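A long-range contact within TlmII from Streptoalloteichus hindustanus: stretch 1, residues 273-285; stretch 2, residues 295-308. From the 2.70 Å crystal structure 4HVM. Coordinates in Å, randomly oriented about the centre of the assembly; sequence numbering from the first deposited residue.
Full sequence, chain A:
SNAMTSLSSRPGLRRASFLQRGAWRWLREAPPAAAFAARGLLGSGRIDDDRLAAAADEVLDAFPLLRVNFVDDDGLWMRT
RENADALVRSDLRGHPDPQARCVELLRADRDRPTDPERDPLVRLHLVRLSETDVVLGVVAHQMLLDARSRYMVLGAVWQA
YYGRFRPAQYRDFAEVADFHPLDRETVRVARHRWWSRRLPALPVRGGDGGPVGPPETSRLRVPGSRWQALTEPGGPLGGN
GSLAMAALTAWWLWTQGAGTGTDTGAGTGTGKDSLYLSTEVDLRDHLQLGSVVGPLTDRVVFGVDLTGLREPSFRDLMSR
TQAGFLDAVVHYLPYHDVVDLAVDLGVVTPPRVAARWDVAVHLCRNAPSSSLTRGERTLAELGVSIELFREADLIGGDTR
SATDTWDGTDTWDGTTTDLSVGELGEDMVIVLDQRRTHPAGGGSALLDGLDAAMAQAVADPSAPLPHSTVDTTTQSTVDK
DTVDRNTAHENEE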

# COMPACT_ATOMS: atom_id res chain seq x y z
N ASP A 273 0.82 28.57 -6.04
CA ASP A 273 -0.61 28.28 -5.92
C ASP A 273 -0.87 27.06 -5.03
O ASP A 273 -0.87 27.16 -3.80
CB ASP A 273 -1.23 28.07 -7.31
CG ASP A 273 -2.75 28.13 -7.28
OD1 ASP A 273 -3.30 28.99 -6.57
OD2 ASP A 273 -3.38 27.30 -7.97
N SER A 274 -1.08 25.90 -5.66
CA SER A 274 -1.35 24.67 -4.91
C SER A 274 -0.73 23.45 -5.58
O SER A 274 -0.37 23.48 -6.76
CB SER A 274 -2.85 24.46 -4.73
OG SER A 274 -3.48 24.18 -5.96
N LEU A 275 -0.62 22.37 -4.81
CA LEU A 275 -0.01 21.13 -5.26
C LEU A 275 -0.87 19.93 -4.86
O LEU A 275 -1.30 19.83 -3.71
CB LEU A 275 1.39 20.99 -4.66
CG LEU A 275 2.18 19.72 -4.99
CD1 LEU A 275 2.65 19.74 -6.44
CD2 LEU A 275 3.35 19.56 -4.04
N TYR A 276 -1.12 19.03 -5.80
CA TYR A 276 -2.00 17.89 -5.54
C TYR A 276 -1.26 16.56 -5.38
O TYR A 276 -0.45 16.18 -6.22
CB TYR A 276 -3.08 17.77 -6.61
CG TYR A 276 -4.22 18.72 -6.38
CD1 TYR A 276 -4.12 20.06 -6.72
CD2 TYR A 276 -5.40 18.28 -5.79
CE1 TYR A 276 -5.16 20.94 -6.50
CE2 TYR A 276 -6.45 19.15 -5.57
CZ TYR A 276 -6.33 20.48 -5.92
OH TYR A 276 -7.38 21.33 -5.69
N LEU A 277 -1.57 15.86 -4.29
CA LEU A 277 -0.89 14.62 -3.95
C LEU A 277 -1.87 13.45 -3.91
O LEU A 277 -3.07 13.62 -4.06
CB LEU A 277 -0.20 14.74 -2.59
CG LEU A 277 1.06 15.59 -2.42
CD1 LEU A 277 0.78 17.09 -2.54
CD2 LEU A 277 1.71 15.28 -1.08
N SER A 278 -1.33 12.25 -3.71
CA SER A 278 -2.15 11.06 -3.55
C SER A 278 -1.64 10.22 -2.38
O SER A 278 -0.44 10.00 -2.25
CB SER A 278 -2.13 10.23 -4.83
OG SER A 278 -2.78 8.98 -4.64
N THR A 279 -2.55 9.76 -1.54
CA THR A 279 -2.19 8.88 -0.44
C THR A 279 -3.28 7.84 -0.20
O THR A 279 -4.41 8.02 -0.65
CB THR A 279 -1.93 9.66 0.86
OG1 THR A 279 -1.39 8.78 1.86
CG2 THR A 279 -3.21 10.29 1.38
N GLU A 280 -2.95 6.77 0.50
CA GLU A 280 -3.92 5.72 0.78
C GLU A 280 -4.68 5.97 2.07
O GLU A 280 -4.23 6.72 2.94
CB GLU A 280 -3.25 4.34 0.82
CG GLU A 280 -2.81 3.83 -0.54
CD GLU A 280 -1.31 3.85 -0.71
OE1 GLU A 280 -0.60 3.37 0.20
OE2 GLU A 280 -0.84 4.36 -1.76
N VAL A 281 -5.86 5.35 2.18
CA VAL A 281 -6.68 5.44 3.38
C VAL A 281 -7.26 4.07 3.69
O VAL A 281 -7.84 3.43 2.82
CB VAL A 281 -7.83 6.45 3.20
CG1 VAL A 281 -8.90 6.24 4.26
CG2 VAL A 281 -7.29 7.87 3.26
N ASP A 282 -7.10 3.62 4.93
CA ASP A 282 -7.66 2.34 5.36
C ASP A 282 -9.10 2.58 5.81
O ASP A 282 -9.34 3.31 6.78
CB ASP A 282 -6.84 1.75 6.51
CG ASP A 282 -7.18 0.29 6.77
OD1 ASP A 282 -8.25 -0.17 6.31
OD2 ASP A 282 -6.37 -0.40 7.42
N LEU A 283 -10.05 1.97 5.11
CA LEU A 283 -11.46 2.18 5.40
C LEU A 283 -11.92 1.49 6.69
O LEU A 283 -13.02 1.74 7.17
CB LEU A 283 -12.33 1.73 4.22
CG LEU A 283 -12.06 2.45 2.89
CD1 LEU A 283 -12.99 1.95 1.80
CD2 LEU A 283 -12.19 3.96 3.07
N ARG A 284 -11.07 0.62 7.23
CA ARG A 284 -11.36 -0.05 8.49
C ARG A 284 -11.41 0.96 9.64
O ARG A 284 -12.34 0.95 10.45
CB ARG A 284 -10.30 -1.11 8.80
CG ARG A 284 -10.24 -2.27 7.82
CD ARG A 284 -9.06 -3.18 8.13
NE ARG A 284 -8.94 -4.27 7.17
CZ ARG A 284 -8.34 -4.16 5.99
NH1 ARG A 284 -7.81 -3.00 5.62
NH2 ARG A 284 -8.27 -5.20 5.18
N ASP A 285 -10.41 1.83 9.69
CA ASP A 285 -10.32 2.82 10.76
C ASP A 285 -11.29 3.97 10.53
O ASP A 285 -11.94 4.45 11.46
CB ASP A 285 -8.89 3.37 10.85
CG ASP A 285 -7.87 2.28 11.13
OD1 ASP A 285 -8.20 1.33 11.87
OD2 ASP A 285 -6.73 2.38 10.62
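Stretch 2, residues 295-308: PLTDRVVFGVDLTG

Stretch 2 lies beside stretch 1 as its antiparallel neighbour in a sheet. Strand 297-305 runs against strand 274-282, their N-to-C directions 143° apart, so the pair is visibly twisted, and the axes approach to 4.4 Å. The register is unbroken from Ser274 opposite Asp305 to Asp282 opposite Thr297. Hydrogen-bonded pairs alternate with narrow ones: Leu275 N gives to Val304 O at 3.0 Å and Val304 N returns to Leu275 O at 2.8 Å, a reciprocal pattern repeated by Leu277 with Phe302, Thr279 with Val300 and Val281 with Asp298.

Leu296, which has the largest covered area, closes one end. It precedes the strand, its phi/psi of -134/23° departing from the extended run, and its CA-to-CB bond points toward stretch 1. Its carbonyl O accepts from Leu283 N at 2.9 Å, carrying the ladder one bond past the strands to where the helix begins. Its CB lies over one face of the Arg284 guanidinium, 3.8 Å from NH1. That guanidinium is steadied by a salt bridge, Arg284 NH1 to Asp282 OD1 at 2.9 Å, while Asp282 OD1 also caps the helix by accepting from Arg284 N at 3.1 Å.

Phe302, next in area, shares a sheet face with Leu277, Thr279, Val300 and Val304. With chi1 in p, its ring comes back over stretch 1: Leu277 CB sits over one ring face, 4.1 Å from Phe302 CZ, and Thr279 CG2 lies 3.5 Å from Phe302 CE1. Leu277, nearly equal in covered area, also reaches along the strand, its CD1 4.2 Å from Val304 CG2.

The other face follows a different rule. Gly303 leaves room for the Tyr276 ring, whose face covers Gly303 CA, 3.5 Å from Tyr276 CD2; an ideal CB there would clash with Tyr276 CZ at 2.6 Å.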

# COMPACT_ATOMS: atom_id res chain seq x y z
N PRO A 295 -9.42 -6.48 0.75
CA PRO A 295 -9.17 -5.17 0.13
C PRO A 295 -10.10 -4.09 0.65
O PRO A 295 -11.25 -3.98 0.21
CB PRO A 295 -9.46 -5.44 -1.35
CG PRO A 295 -10.45 -6.55 -1.35
CD PRO A 295 -10.11 -7.41 -0.16
N LEU A 296 -9.61 -3.28 1.58
CA LEU A 296 -10.38 -2.18 2.15
C LEU A 296 -9.56 -0.89 2.22
O LEU A 296 -9.85 0.00 3.01
CB LEU A 296 -10.91 -2.57 3.54
CG LEU A 296 -12.02 -3.62 3.54
CD1 LEU A 296 -12.43 -3.94 4.97
CD2 LEU A 296 -13.22 -3.15 2.73
N THR A 297 -8.54 -0.81 1.38
CA THR A 297 -7.69 0.38 1.32
C THR A 297 -7.88 1.06 -0.03
O THR A 297 -7.83 0.42 -1.08
CB THR A 297 -6.21 0.03 1.51
OG1 THR A 297 -6.03 -0.64 2.77
CG2 THR A 297 -5.36 1.29 1.49
N ASP A 298 -8.09 2.37 0.01
CA ASP A 298 -8.31 3.14 -1.21
C ASP A 298 -7.45 4.41 -1.21
O ASP A 298 -6.98 4.84 -0.16
CB ASP A 298 -9.78 3.51 -1.34
CG ASP A 298 -10.15 3.98 -2.74
OD1 ASP A 298 -9.46 3.59 -3.71
OD2 ASP A 298 -11.13 4.73 -2.86
N ARG A 299 -7.26 4.98 -2.39
CA ARG A 299 -6.46 6.19 -2.54
C ARG A 299 -7.33 7.45 -2.61
O ARG A 299 -8.36 7.45 -3.28
CB ARG A 299 -5.57 6.09 -3.78
CG ARG A 299 -4.41 5.12 -3.64
CD ARG A 299 -3.68 4.95 -4.96
NE ARG A 299 -4.45 4.17 -5.91
CZ ARG A 299 -4.06 3.90 -7.16
NH1 ARG A 299 -2.90 4.36 -7.60
NH2 ARG A 299 -4.83 3.17 -7.96
N VAL A 300 -6.91 8.50 -1.92
CA VAL A 300 -7.59 9.79 -2.01
C VAL A 300 -6.67 10.85 -2.60
O VAL A 300 -5.46 10.85 -2.36
CB VAL A 300 -8.13 10.25 -0.64
CG1 VAL A 300 -9.13 9.24 -0.10
CG2 VAL A 300 -7.00 10.45 0.35
N VAL A 301 -7.24 11.75 -3.40
CA VAL A 301 -6.48 12.84 -4.00
C VAL A 301 -6.82 14.15 -3.30
O VAL A 301 -7.98 14.54 -3.23
CB VAL A 301 -6.79 12.96 -5.50
CG1 VAL A 301 -6.03 14.13 -6.10
CG2 VAL A 301 -6.44 11.67 -6.22
N PHE A 302 -5.80 14.82 -2.77
CA PHE A 302 -6.00 16.07 -2.05
C PHE A 302 -4.97 17.11 -2.44
O PHE A 302 -3.88 16.77 -2.92
CB PHE A 302 -5.97 15.85 -0.53
CG PHE A 302 -4.64 15.39 -0.01
CD1 PHE A 302 -4.25 14.07 -0.13
CD2 PHE A 302 -3.79 16.29 0.61
CE1 PHE A 302 -3.03 13.66 0.36
CE2 PHE A 302 -2.57 15.88 1.10
CZ PHE A 302 -2.19 14.56 0.97
N GLY A 303 -5.30 18.38 -2.24
CA GLY A 303 -4.41 19.47 -2.61
C GLY A 303 -3.93 20.29 -1.43
O GLY A 303 -4.70 20.65 -0.54
N VAL A 304 -2.63 20.59 -1.42
CA VAL A 304 -2.05 21.47 -0.42
C VAL A 304 -1.94 22.88 -0.99
O VAL A 304 -1.27 23.10 -2.00
CB VAL A 304 -0.66 20.98 0.02
CG1 VAL A 304 -0.11 21.85 1.14
CG2 VAL A 304 -0.73 19.53 0.46
N ASP A 305 -2.61 23.84 -0.35
CA ASP A 305 -2.58 25.22 -0.81
C ASP A 305 -1.33 25.93 -0.30
O ASP A 305 -1.19 26.18 0.89
CB ASP A 305 -3.83 25.97 -0.35
CG ASP A 305 -3.94 27.35 -0.96
OD1 ASP A 305 -3.21 27.64 -1.93
OD2 ASP A 305 -4.77 28.14 -0.45
N LEU A 306 -0.42 26.25 -1.22
CA LEU A 306 0.88 26.81 -0.86
C LEU A 306 0.95 28.31 -1.14
O LEU A 306 2.04 28.89 -1.18
CB LEU A 306 1.97 26.11 -1.65
CG LEU A 306 1.92 24.58 -1.70
CD1 LEU A 306 2.68 24.08 -2.92
CD2 LEU A 306 2.51 23.98 -0.43
N THR A 307 -0.21 28.94 -1.32
CA THR A 307 -0.30 30.29 -1.88
C THR A 307 0.53 31.38 -1.19
O THR A 307 1.40 31.99 -1.81
CB THR A 307 -1.76 30.76 -2.00
OG1 THR A 307 -2.47 29.89 -2.89
CG2 THR A 307 -1.81 32.18 -2.54
N GLY A 308 0.25 31.64 0.09
CA GLY A 308 0.86 32.78 0.75
C GLY A 308 2.09 32.49 1.59
O GLY A 308 2.49 33.31 2.41